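Local coordinates for protein peptide methionine sulfoxide reductase msrA/msrB (Neisseria meningitidis, PDB 3BQG) that probably reduces the S form of methionine sulfoxide to methionine by thiol chemistry, and is captured here in the sulfenic acid state of the reaction, at residues T5-G10 with E130-F135; P41-V46 with E140-Y145; R77-D80 with K86-N89. The protein carries 1 engineered substitution. All coordinates share one frame; numbering follows the deposited sequence.

Overall arrangement
Along the chain the segments of interactions 1 and 2 alternate, while interaction 3 is nested inside the loops that both of them close. Interaction 1 lies on the mixed sheet, where the connection leaving edge strand 128-131 passes over the Tyr7 side chain of strand 3-10. Its centre is about 17 Å from the centres of both others. Interaction 2 joins helix 43-48 to the loop after strand 135-137. Interaction 3 follows helix 68-78, its centre about 20 Å from that of interaction 2. Interactions 1 and 3 touch at Gly10, two residues before the S-hydroxycysteine Cys12; interaction 2 has its own tie through Phe13 and Trp14, whereas the Tyr7 cluster is a surface contact.

Interaction 1 of 3, residues T5-G10 with E130-F135; sequences TIYLAG and EPLKNF
Tyr7 is met by both Leu132 and Phe135. Leu132 reaches over one ring face with CD2, which sits 3.6 Å from the Tyr7 ring centroid and only 19° off the ring normal, a CH-pi contact in which the methyl is displaced toward the hydroxyl end: Tyr7 CZ to Leu132 CD2 is 3.4 Å. The second methyl follows the inner part of the same ring, with Leu132 CD1 3.7 Å from Tyr7 CG. Phe135 supplies the other partner. An edge of Tyr7 is directed at the Phe135 face in an edge-to-face pair, with centroids 5.2 Å apart and planes at 60°, and the tightest approach is Tyr7 CE1 to Phe135 CG at 3.6 Å. A chi1 of -179° places the phenyl beside the carbonyl carbon of Phe135, with its face turned to Tyr7 CE1. The strands explain why these residues meet at all. In the mixed sheet of this alpha/beta fold, 3-10 is separated from edge strand 128-131 by strand 97-101, and the chain after Pro131 leaves that edge to cross one sheet face toward strand 135-137 at the other edge. Tyr7 rises from that face, whereas Ile6 and Leu8 pack on helix 68-78 from the other. The backbones of Tyr7 and Leu132 bond to Tyr100 and Tyr101 of the intervening strand, which sets their spacing, Tyr7 CA to Leu132 CA 7.5 Å. Farther along the crossing, Asn35 receives the Lys133 N-H on OD1, and Asn134 OD1 bonds to Gly36 N. Lys58, on strand 54-62, touches both aromatic residues.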
ATOM      1  N   THR A   5      -5.668  10.899  -3.627  1.00 24.58           N
ATOM      2  CA  THR A   5      -5.312   9.860  -2.674  1.00 22.67           C
ATOM      3  C   THR A   5      -5.641   8.465  -3.184  1.00 20.29           C
ATOM      4  O   THR A   5      -6.614   8.271  -3.910  1.00 20.40           O
ATOM      5  CB  THR A   5      -6.042  10.074  -1.334  1.00 24.70           C
ATOM      6  OG1 THR A   5      -5.621  11.318  -0.760  1.00 24.73           O
ATOM      7  CG2 THR A   5      -5.732   8.939  -0.355  1.00 24.52           C
ATOM      8  N   ILE A   6      -4.808   7.500  -2.809  1.00 18.06           N
ATOM      9  CA  ILE A   6      -5.009   6.109  -3.187  1.00 16.77           C
ATOM     10  C   ILE A   6      -4.550   5.269  -1.994  1.00 16.76           C
ATOM     11  O   ILE A   6      -3.629   5.654  -1.267  1.00 16.04           O
ATOM     12  CB  ILE A   6      -4.220   5.746  -4.490  1.00 14.88           C
ATOM     13  CG1 ILE A   6      -4.642   4.364  -4.993  1.00 13.30           C
ATOM     14  CG2 ILE A   6      -2.722   5.769  -4.238  1.00 15.18           C
ATOM     15  CD1 ILE A   6      -6.105   4.262  -5.355  1.00 10.77           C
ATOM     16  N   TYR A   7      -5.210   4.135  -1.779  1.00 17.08           N
ATOM     17  CA  TYR A   7      -4.902   3.256  -0.649  1.00 16.78           C
ATOM     18  C   TYR A   7      -4.188   1.994  -1.119  1.00 16.01           C
ATOM     19  O   TYR A   7      -4.723   1.232  -1.922  1.00 16.75           O
ATOM     20  CB  TYR A   7      -6.205   2.912   0.078  1.00 15.61           C
ATOM     21  CG  TYR A   7      -6.892   4.131   0.672  1.00 14.84           C
ATOM     22  CD1 TYR A   7      -6.795   4.420   2.036  1.00 14.31           C
ATOM     23  CD2 TYR A   7      -7.630   5.002  -0.133  1.00 16.35           C
ATOM     24  CE1 TYR A   7      -7.420   5.543   2.584  1.00 14.74           C
ATOM     25  CE2 TYR A   7      -8.255   6.128   0.397  1.00 14.40           C
ATOM     26  CZ  TYR A   7      -8.147   6.393   1.759  1.00 18.13           C
ATOM     27  OH  TYR A   7      -8.768   7.505   2.286  1.00 19.53           O
ATOM     28  N   LEU A   8      -2.985   1.771  -0.598  1.00 16.08           N
ATOM     29  CA  LEU A   8      -2.166   0.638  -1.018  1.00 15.00           C
ATOM     30  C   LEU A   8      -1.811  -0.356   0.082  1.00 15.55           C
ATOM     31  O   LEU A   8      -1.228   0.016   1.099  1.00 15.25           O
ATOM     32  CB  LEU A   8      -0.866   1.165  -1.629  1.00 14.45           C
ATOM     33  CG  LEU A   8      -1.012   2.264  -2.692  1.00 16.95           C
ATOM     34  CD1 LEU A   8       0.365   2.818  -3.040  1.00 15.28           C
ATOM     35  CD2 LEU A   8      -1.702   1.702  -3.936  1.00 17.04           C
ATOM     36  N   ALA A   9      -2.157  -1.622  -0.127  1.00 15.10           N
ATOM     37  CA  ALA A   9      -1.829  -2.665   0.841  1.00 15.94           C
ATOM     38  C   ALA A   9      -0.717  -3.504   0.205  1.00 16.34           C
ATOM     39  O   ALA A   9      -0.934  -4.151  -0.820  1.00 15.55           O
ATOM     40  CB  ALA A   9      -3.058  -3.532   1.128  1.00 15.94           C
ATOM     41  N   GLY A  10       0.473  -3.478   0.807  1.00 16.11           N
ATOM     42  CA  GLY A  10       1.594  -4.234   0.268  1.00 16.35           C
ATOM     43  C   GLY A  10       2.446  -4.907   1.332  1.00 16.93           C
ATOM     44  O   GLY A  10       3.679  -4.964   1.219  1.00 14.83           O
ATOM     45  N   GLU A 130     -10.502  -3.023  -5.422  1.00 19.28           N
ATOM     46  CA  GLU A 130     -11.885  -2.787  -5.028  1.00 19.89           C
ATOM     47  C   GLU A 130     -12.040  -1.481  -4.256  1.00 18.31           C
ATOM     48  O   GLU A 130     -11.055  -0.896  -3.801  1.00 16.64           O
ATOM     49  CB  GLU A 130     -12.375  -3.972  -4.187  1.00 23.73           C
ATOM     50  CG  GLU A 130     -11.699  -4.092  -2.836  1.00 28.58           C
ATOM     51  CD  GLU A 130     -12.019  -5.399  -2.136  1.00 33.38           C
ATOM     52  OE1 GLU A 130     -11.988  -5.430  -0.888  1.00 35.77           O
ATOM     53  OE2 GLU A 130     -12.287  -6.398  -2.834  1.00 36.23           O
ATOM     54  N   PRO A 131     -13.286  -1.005  -4.095  1.00 17.54           N
ATOM     55  CA  PRO A 131     -13.517   0.247  -3.372  1.00 16.78           C
ATOM     56  C   PRO A 131     -12.979   0.205  -1.944  1.00 17.37           C
ATOM     57  O   PRO A 131     -12.900  -0.863  -1.334  1.00 16.79           O
ATOM     58  CB  PRO A 131     -15.042   0.379  -3.377  1.00 16.14           C
ATOM     59  CG  PRO A 131     -15.475  -0.433  -4.562  1.00 17.24           C
ATOM     60  CD  PRO A 131     -14.566  -1.631  -4.472  1.00 17.55           C
ATOM     61  N   LEU A 132     -12.583   1.363  -1.427  1.00 18.15           N
ATOM     62  CA  LEU A 132     -12.128   1.438  -0.047  1.00 18.56           C
ATOM     63  C   LEU A 132     -13.421   1.419   0.760  1.00 19.66           C
ATOM     64  O   LEU A 132     -14.249   2.324   0.627  1.00 21.05           O
ATOM     65  CB  LEU A 132     -11.387   2.742   0.233  1.00 18.98           C
ATOM     66  CG  LEU A 132     -11.030   2.920   1.718  1.00 22.70           C
ATOM     67  CD1 LEU A 132      -9.729   2.185   2.031  1.00 18.48           C
ATOM     68  CD2 LEU A 132     -10.907   4.390   2.052  1.00 22.19           C
ATOM     69  N   LYS A 133     -13.603   0.384   1.576  1.00 18.40           N
ATOM     70  CA  LYS A 133     -14.806   0.250   2.391  1.00 18.51           C
ATOM     71  C   LYS A 133     -14.634   0.997   3.708  1.00 18.34           C
ATOM     72  O   LYS A 133     -15.551   1.666   4.183  1.00 18.99           O
ATOM     73  CB  LYS A 133     -15.084  -1.225   2.660  1.00 21.40           C
ATOM     74  CG  LYS A 133     -15.511  -2.029   1.430  1.00 24.05           C
ATOM     75  CD  LYS A 133     -15.361  -3.525   1.658  1.00 27.04           C
ATOM     76  CE  LYS A 133     -15.812  -3.961   3.057  1.00 31.56           C
ATOM     77  NZ  LYS A 133     -14.840  -3.572   4.140  1.00 32.50           N
ATOM     78  N   ASN A 134     -13.446   0.877   4.289  1.00 17.07           N
ATOM     79  CA  ASN A 134     -13.134   1.560   5.530  1.00 17.07           C
ATOM     80  C   ASN A 134     -11.625   1.678   5.726  1.00 18.41           C
ATOM     81  O   ASN A 134     -10.861   0.804   5.301  1.00 18.43           O
ATOM     82  CB  ASN A 134     -13.785   0.829   6.718  1.00 15.06           C
ATOM     83  CG  ASN A 134     -13.368  -0.625   6.820  1.00 17.97           C
ATOM     84  OD1 ASN A 134     -12.315  -0.949   7.369  1.00 17.60           O
ATOM     85  ND2 ASN A 134     -14.192  -1.513   6.280  1.00 17.24           N
ATOM     86  N   PHE A 135     -11.201   2.785   6.332  1.00 16.90           N
ATOM     87  CA  PHE A 135      -9.793   3.006   6.622  1.00 17.78           C
ATOM     88  C   PHE A 135      -9.683   3.718   7.955  1.00 18.31           C
ATOM     89  O   PHE A 135     -10.382   4.702   8.197  1.00 18.40           O
ATOM     90  CB  PHE A 135      -9.107   3.868   5.560  1.00 15.86           C
ATOM     91  CG  PHE A 135      -7.640   4.091   5.830  1.00 16.72           C
ATOM     92  CD1 PHE A 135      -6.698   3.137   5.462  1.00 16.63           C
ATOM     93  CD2 PHE A 135      -7.209   5.235   6.498  1.00 17.65           C
ATOM     94  CE1 PHE A 135      -5.344   3.317   5.749  1.00 17.11           C
ATOM     95  CE2 PHE A 135      -5.859   5.432   6.795  1.00 17.04           C
ATOM     96  CZ  PHE A 135      -4.921   4.470   6.422  1.00 18.46           C
TER

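Interaction 2 of 3, residues P41-V46 with E140-Y145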
ATOM      1  N   PRO A  41     -10.351  -0.273  14.535  1.00 21.23           N
ATOM      2  CA  PRO A  41      -9.575  -1.333  15.185  1.00 20.29           C
ATOM      3  C   PRO A  41      -8.222  -0.839  15.695  1.00 21.63           C
ATOM      4  O   PRO A  41      -7.707   0.189  15.241  1.00 20.71           O
ATOM      5  CB  PRO A  41      -9.416  -2.364  14.073  1.00 19.23           C
ATOM      6  CG  PRO A  41      -9.269  -1.490  12.862  1.00 19.74           C
ATOM      7  CD  PRO A  41     -10.372  -0.461  13.072  1.00 19.51           C
ATOM      8  N   SER A  42      -7.656  -1.577  16.647  1.00 20.62           N
ATOM      9  CA  SER A  42      -6.346  -1.261  17.200  1.00 20.10           C
ATOM     10  C   SER A  42      -5.375  -2.234  16.532  1.00 20.61           C
ATOM     11  O   SER A  42      -5.800  -3.182  15.863  1.00 19.57           O
ATOM     12  CB  SER A  42      -6.331  -1.494  18.714  1.00 19.87           C
ATOM     13  OG  SER A  42      -6.548  -2.866  19.020  1.00 18.99           O
ATOM     14  N   TYR A  43      -4.077  -2.006  16.704  1.00 20.26           N
ATOM     15  CA  TYR A  43      -3.091  -2.901  16.119  1.00 20.73           C
ATOM     16  C   TYR A  43      -3.358  -4.323  16.615  1.00 20.77           C
ATOM     17  O   TYR A  43      -3.281  -5.290  15.851  1.00 19.57           O
ATOM     18  CB  TYR A  43      -1.675  -2.479  16.524  1.00 21.89           C
ATOM     19  CG  TYR A  43      -0.605  -3.355  15.915  1.00 22.58           C
ATOM     20  CD1 TYR A  43      -0.327  -3.305  14.545  1.00 22.84           C
ATOM     21  CD2 TYR A  43       0.100  -4.266  16.698  1.00 21.89           C
ATOM     22  CE1 TYR A  43       0.624  -4.143  13.973  1.00 23.33           C
ATOM     23  CE2 TYR A  43       1.049  -5.108  16.138  1.00 25.24           C
ATOM     24  CZ  TYR A  43       1.306  -5.045  14.777  1.00 23.66           C
ATOM     25  OH  TYR A  43       2.223  -5.907  14.227  1.00 27.39           O
ATOM     26  N   GLU A  44      -3.683  -4.440  17.901  1.00 19.98           N
ATOM     27  CA  GLU A  44      -3.963  -5.741  18.504  1.00 20.92           C
ATOM     28  C   GLU A  44      -5.243  -6.370  17.955  1.00 20.32           C
ATOM     29  O   GLU A  44      -5.336  -7.592  17.846  1.00 19.36           O
ATOM     30  CB  GLU A  44      -4.064  -5.615  20.027  1.00 22.08           C
ATOM     31  CG  GLU A  44      -2.770  -5.226  20.730  1.00 25.16           C
ATOM     32  CD  GLU A  44      -2.277  -3.847  20.343  1.00 27.97           C
ATOM     33  OE1 GLU A  44      -3.117  -2.930  20.217  1.00 27.99           O
ATOM     34  OE2 GLU A  44      -1.048  -3.682  20.178  1.00 28.88           O
ATOM     35  N   ASP A  45      -6.233  -5.545  17.622  1.00 19.19           N
ATOM     36  CA  ASP A  45      -7.487  -6.061  17.073  1.00 20.02           C
ATOM     37  C   ASP A  45      -7.227  -6.766  15.746  1.00 20.47           C
ATOM     38  O   ASP A  45      -7.698  -7.883  15.510  1.00 20.71           O
ATOM     39  CB  ASP A  45      -8.498  -4.930  16.832  1.00 19.18           C
ATOM     40  CG  ASP A  45      -9.155  -4.442  18.109  1.00 21.86           C
ATOM     41  OD1 ASP A  45      -9.363  -5.265  19.027  1.00 21.95           O
ATOM     42  OD2 ASP A  45      -9.482  -3.238  18.188  1.00 19.43           O
ATOM     43  N   VAL A  46      -6.474  -6.096  14.881  1.00 18.63           N
ATOM     44  CA  VAL A  46      -6.145  -6.624  13.565  1.00 18.35           C
ATOM     45  C   VAL A  46      -5.223  -7.841  13.625  1.00 20.70           C
ATOM     46  O   VAL A  46      -5.503  -8.878  13.019  1.00 20.54           O
ATOM     47  CB  VAL A  46      -5.453  -5.539  12.698  1.00 17.42           C
ATOM     48  CG1 VAL A  46      -5.172  -6.082  11.294  1.00 14.80           C
ATOM     49  CG2 VAL A  46      -6.329  -4.291  12.631  1.00 15.11           C
ATOM     50  N   GLU A 140      -0.032   6.261  16.678  1.00 26.59           N
ATOM     51  CA  GLU A 140       1.080   7.168  16.430  1.00 26.85           C
ATOM     52  C   GLU A 140       2.453   6.500  16.382  1.00 26.25           C
ATOM     53  O   GLU A 140       3.291   6.866  15.558  1.00 26.46           O
ATOM     54  CB  GLU A 140       1.064   8.298  17.473  1.00 30.57           C
ATOM     55  CG  GLU A 140       2.323   9.158  17.534  1.00 34.43           C
ATOM     56  CD  GLU A 140       3.363   8.606  18.503  1.00 37.77           C
ATOM     57  OE1 GLU A 140       2.995   8.324  19.670  1.00 37.54           O
ATOM     58  OE2 GLU A 140       4.542   8.462  18.102  1.00 38.16           O
ATOM     59  N   TYR A 141       2.696   5.519  17.239  1.00 25.77           N
ATOM     60  CA  TYR A 141       4.000   4.871  17.217  1.00 26.52           C
ATOM     61  C   TYR A 141       4.269   4.151  15.900  1.00 25.36           C
ATOM     62  O   TYR A 141       5.416   3.836  15.588  1.00 24.52           O
ATOM     63  CB  TYR A 141       4.166   3.904  18.399  1.00 29.15           C
ATOM     64  CG  TYR A 141       3.263   2.692  18.406  1.00 32.05           C
ATOM     65  CD1 TYR A 141       1.976   2.756  18.941  1.00 33.04           C
ATOM     66  CD2 TYR A 141       3.718   1.460  17.930  1.00 32.87           C
ATOM     67  CE1 TYR A 141       1.163   1.617  19.013  1.00 35.21           C
ATOM     68  CE2 TYR A 141       2.915   0.320  17.993  1.00 34.62           C
ATOM     69  CZ  TYR A 141       1.644   0.404  18.538  1.00 34.84           C
ATOM     70  OH  TYR A 141       0.863  -0.726  18.627  1.00 35.73           O
ATOM     71  N   HIS A 142       3.218   3.902  15.121  1.00 23.40           N
ATOM     72  CA  HIS A 142       3.369   3.239  13.827  1.00 21.44           C
ATOM     73  C   HIS A 142       3.676   4.216  12.689  1.00 22.06           C
ATOM     74  O   HIS A 142       4.311   3.842  11.703  1.00 22.31           O
ATOM     75  CB  HIS A 142       2.104   2.449  13.477  1.00 23.34           C
ATOM     76  CG  HIS A 142       2.001   1.130  14.174  1.00 22.20           C
ATOM     77  ND1 HIS A 142       2.958   0.145  14.047  1.00 24.95           N
ATOM     78  CD2 HIS A 142       1.047   0.624  14.989  1.00 23.97           C
ATOM     79  CE1 HIS A 142       2.596  -0.910  14.754  1.00 25.43           C
ATOM     80  NE2 HIS A 142       1.439  -0.646  15.335  1.00 25.31           N
ATOM     81  N   GLN A 143       3.219   5.462  12.813  1.00 20.56           N
ATOM     82  CA  GLN A 143       3.465   6.464  11.772  1.00 20.99           C
ATOM     83  C   GLN A 143       4.951   6.837  11.743  1.00 23.14           C
ATOM     84  O   GLN A 143       5.555   7.055  12.795  1.00 21.48           O
ATOM     85  CB  GLN A 143       2.635   7.724  12.033  1.00 21.89           C
ATOM     86  CG  GLN A 143       1.140   7.488  12.223  1.00 21.22           C
ATOM     87  CD  GLN A 143       0.495   6.793  11.034  1.00 22.36           C
ATOM     88  OE1 GLN A 143       0.978   6.896   9.908  1.00 22.43           O
ATOM     89  NE2 GLN A 143      -0.610   6.096  11.280  1.00 23.46           N
ATOM     90  N   ASP A 144       5.528   6.920  10.543  1.00 22.62           N
ATOM     91  CA  ASP A 144       6.948   7.248  10.386  1.00 25.50           C
ATOM     92  C   ASP A 144       7.795   6.300  11.222  1.00 25.61           C
ATOM     93  O   ASP A 144       8.835   6.686  11.754  1.00 26.30           O
ATOM     94  CB  ASP A 144       7.235   8.684  10.841  1.00 27.15           C
ATOM     95  CG  ASP A 144       6.434   9.712  10.076  1.00 27.63           C
ATOM     96  OD1 ASP A 144       6.399   9.638   8.831  1.00 26.28           O
ATOM     97  OD2 ASP A 144       5.848  10.604  10.724  1.00 30.45           O
ATOM     98  N   TYR A 145       7.346   5.055  11.329  1.00 25.06           N
ATOM     99  CA  TYR A 145       8.037   4.052  12.127  1.00 25.70           C
ATOM    100  C   TYR A 145       9.529   3.908  11.867  1.00 25.85           C
ATOM    101  O   TYR A 145      10.325   3.963  12.803  1.00 27.11           O
ATOM    102  CB  TYR A 145       7.378   2.686  11.942  1.00 26.67           C
ATOM    103  CG  TYR A 145       7.926   1.629  12.871  1.00 27.62           C
ATOM    104  CD1 TYR A 145       7.461   1.521  14.179  1.00 30.56           C
ATOM    105  CD2 TYR A 145       8.921   0.751  12.450  1.00 28.34           C
ATOM    106  CE1 TYR A 145       7.970   0.562  15.047  1.00 31.55           C
ATOM    107  CE2 TYR A 145       9.441  -0.211  13.307  1.00 30.78           C
ATOM    108  CZ  TYR A 145       8.960  -0.302  14.605  1.00 32.48           C
ATOM    109  OH  TYR A 145       9.460  -1.257  15.459  1.00 31.80           O
TER
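Tyr43, at the start of helix 43-48, lies opposite His142, the first residue of a type II beta turn ending at Tyr145, with a CA of Tyr43 to CA of His142 separation of 9.2 Å. The imidazole comes in over one face of the phenol ring with its NE2 leading: His142 NE2 is 3.3 Å from Tyr43 CD1 and 3.4 Å from Tyr43 CG. The ring planes are 43° apart, which makes the pair oblique. Tyr43 holds CG anti to its backbone N (chi1 -179°), bringing the ring out across the gap. Tyr141 adds a smaller contact: its ring lies against a face of the His142 ring, and Tyr141 OH reaches Tyr43 CB at 3.7 Å, passing Glu44 OE2 at 3.8 Å. At the helix start, a capping box has Ser42 OG accepting from Asp45 N at 3.0 Å and Asp45 OD2 accepting from Ser42 N at 2.9 Å. Glu139 also bonds to Tyr43 N through OE2. Elsewhere on the imidazole, ND1 accepts from Trp14 NE1, and the indole and Phe13 rings also meet it. The Trp14 bond helps set the imidazole's rotation; with NE2 coming over the phenol face, the contact that links helix 43-48 to Phe13 and Trp14, which follow Cys12, probably has some polar character besides dispersion.

Interaction 3 of 3, residues R77-D80 with K86-N89; sequences RVVD and KQGN
Gln87 meets Val79 and Asp80 in a buried contact between a side-chain amide and the chain that has just left helix 68-78. The partner segment begins with strand 86-87, which pairs with strand 90-91 in a small hairpin. The backbones come nearest at Asp80 and Gln87, whose CA atoms are 6.8 Å apart, and the glutamine side chain makes the approach. Bent at chi2 (-68°), the Gln87 chain brings its amide alongside the main chain of Asp80: as modelled, Gln87 OE1 is 2.8 Å from Asp80 O, and Gln87 NE2 is 3.2 Å from Asp80 N. The amide is probably turned over in the model, so the identity of its two ends should carry no weight; the place of the amide is less affected, with Gln87 CD 3.7 Å from Asp80 O. Val79 CG1 packs against the same amide, 3.9 Å from both Gln87 OE1 and Gln87 NE2, a contact that survives a flip. Asp80 gives the contact its CB, while its carboxylate is engaged elsewhere, OD1 bonding to Thr82 OG1. Gly10, at the end of strand 3-10, touches both Val79 and Gln87, and His155 also borders the glutamine. Beyond the contact, Lys86 NZ curls round to Gly88 O at 2.7 Å, with a C=O...N angle of 164°, reaching the carbonyl of Gly88 in the hairpin turn. Turning the amide back would put a nitrogen opposite Asp80 O and an oxygen opposite Asp80 N; the geometry would then be consistent with one side chain serving the N and O of Asp80, so that the two ends of the buried amide would each gain a partner.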
ATOM      1  N   ARG A  77       6.987  -2.100  -8.012  1.00 20.76           N
ATOM      2  CA  ARG A  77       8.433  -2.244  -7.932  1.00 22.01           C
ATOM      3  C   ARG A  77       8.885  -2.983  -6.677  1.00 22.20           C
ATOM      4  O   ARG A  77       9.877  -3.709  -6.700  1.00 22.64           O
ATOM      5  CB  ARG A  77       9.101  -0.863  -7.976  1.00 22.23           C
ATOM      6  CG  ARG A  77      10.612  -0.895  -7.814  1.00 24.71           C
ATOM      7  CD  ARG A  77      11.212   0.507  -7.889  1.00 25.82           C
ATOM      8  NE  ARG A  77      10.957   1.153  -9.175  1.00 25.36           N
ATOM      9  CZ  ARG A  77      11.276   2.414  -9.450  1.00 26.66           C
ATOM     10  NH1 ARG A  77      11.862   3.161  -8.528  1.00 26.70           N
ATOM     11  NH2 ARG A  77      11.002   2.933 -10.642  1.00 28.38           N
ATOM     12  N   VAL A  78       8.144  -2.821  -5.585  1.00 21.52           N
ATOM     13  CA  VAL A  78       8.535  -3.440  -4.326  1.00 21.00           C
ATOM     14  C   VAL A  78       7.573  -4.449  -3.697  1.00 21.29           C
ATOM     15  O   VAL A  78       7.914  -5.096  -2.704  1.00 20.78           O
ATOM     16  CB  VAL A  78       8.855  -2.342  -3.288  1.00 20.87           C
ATOM     17  CG1 VAL A  78       9.987  -1.450  -3.816  1.00 23.64           C
ATOM     18  CG2 VAL A  78       7.619  -1.509  -3.012  1.00 20.03           C
ATOM     19  N   VAL A  79       6.378  -4.586  -4.262  1.00 19.15           N
ATOM     20  CA  VAL A  79       5.394  -5.527  -3.740  1.00 17.23           C
ATOM     21  C   VAL A  79       5.286  -6.758  -4.646  1.00 15.94           C
ATOM     22  O   VAL A  79       5.267  -6.631  -5.871  1.00 17.16           O
ATOM     23  CB  VAL A  79       3.999  -4.850  -3.617  1.00 17.51           C
ATOM     24  CG1 VAL A  79       2.951  -5.859  -3.172  1.00 18.94           C
ATOM     25  CG2 VAL A  79       4.076  -3.688  -2.623  1.00 20.04           C
ATOM     26  N   ASP A  80       5.244  -7.945  -4.044  1.00 14.88           N
ATOM     27  CA  ASP A  80       5.103  -9.191  -4.809  1.00 15.71           C
ATOM     28  C   ASP A  80       3.600  -9.358  -5.048  1.00 14.41           C
ATOM     29  O   ASP A  80       2.842  -9.654  -4.120  1.00 15.16           O
ATOM     30  CB  ASP A  80       5.632 -10.387  -4.019  1.00 17.41           C
ATOM     31  CG  ASP A  80       5.689 -11.650  -4.858  1.00 20.56           C
ATOM     32  OD1 ASP A  80       4.818 -11.816  -5.736  1.00 21.94           O
ATOM     33  OD2 ASP A  80       6.595 -12.480  -4.640  1.00 24.64           O
ATOM     34  N   LYS A  86       0.682 -12.920   2.045  1.00 25.10           N
ATOM     35  CA  LYS A  86       2.075 -13.050   2.441  1.00 27.13           C
ATOM     36  C   LYS A  86       3.027 -12.134   1.671  1.00 26.36           C
ATOM     37  O   LYS A  86       3.009 -12.089   0.444  1.00 26.15           O
ATOM     38  CB  LYS A  86       2.523 -14.509   2.273  1.00 28.08           C
ATOM     39  CG  LYS A  86       3.983 -14.772   2.594  1.00 32.33           C
ATOM     40  CD  LYS A  86       4.343 -16.230   2.304  1.00 34.03           C
ATOM     41  CE  LYS A  86       5.784 -16.533   2.679  1.00 37.20           C
ATOM     42  NZ  LYS A  86       6.756 -15.644   1.974  1.00 41.43           N
ATOM     43  N   GLN A  87       3.844 -11.394   2.412  1.00 26.07           N
ATOM     44  CA  GLN A  87       4.844 -10.499   1.831  1.00 27.21           C
ATOM     45  C   GLN A  87       6.063 -10.671   2.714  1.00 27.62           C
ATOM     46  O   GLN A  87       6.014 -10.394   3.909  1.00 26.88           O
ATOM     47  CB  GLN A  87       4.378  -9.036   1.857  1.00 23.70           C
ATOM     48  CG  GLN A  87       3.216  -8.727   0.931  1.00 21.47           C
ATOM     49  CD  GLN A  87       3.577  -8.832  -0.549  1.00 21.72           C
ATOM     50  OE1 GLN A  87       2.766  -9.278  -1.360  1.00 21.45           O
ATOM     51  NE2 GLN A  87       4.785  -8.410  -0.905  1.00 20.09           N
ATOM     52  N   GLY A  88       7.158 -11.139   2.132  1.00 29.93           N
ATOM     53  CA  GLY A  88       8.349 -11.359   2.923  1.00 30.89           C
ATOM     54  C   GLY A  88       8.072 -12.498   3.887  1.00 33.08           C
ATOM     55  O   GLY A  88       7.570 -13.554   3.488  1.00 34.97           O
ATOM     56  N   ASN A  89       8.391 -12.294   5.160  1.00 34.68           N
ATOM     57  CA  ASN A  89       8.173 -13.328   6.164  1.00 36.57           C
ATOM     58  C   ASN A  89       6.838 -13.150   6.886  1.00 35.93           C
ATOM     59  O   ASN A  89       6.491 -13.935   7.773  1.00 35.96           O
ATOM     60  CB  ASN A  89       9.320 -13.307   7.178  1.00 37.63           C
ATOM     61  CG  ASN A  89      10.678 -13.313   6.511  1.00 40.32           C
ATOM     62  OD1 ASN A  89      10.970 -14.176   5.675  1.00 41.41           O
ATOM     63  ND2 ASN A  89      11.520 -12.346   6.872  1.00 38.99           N
TER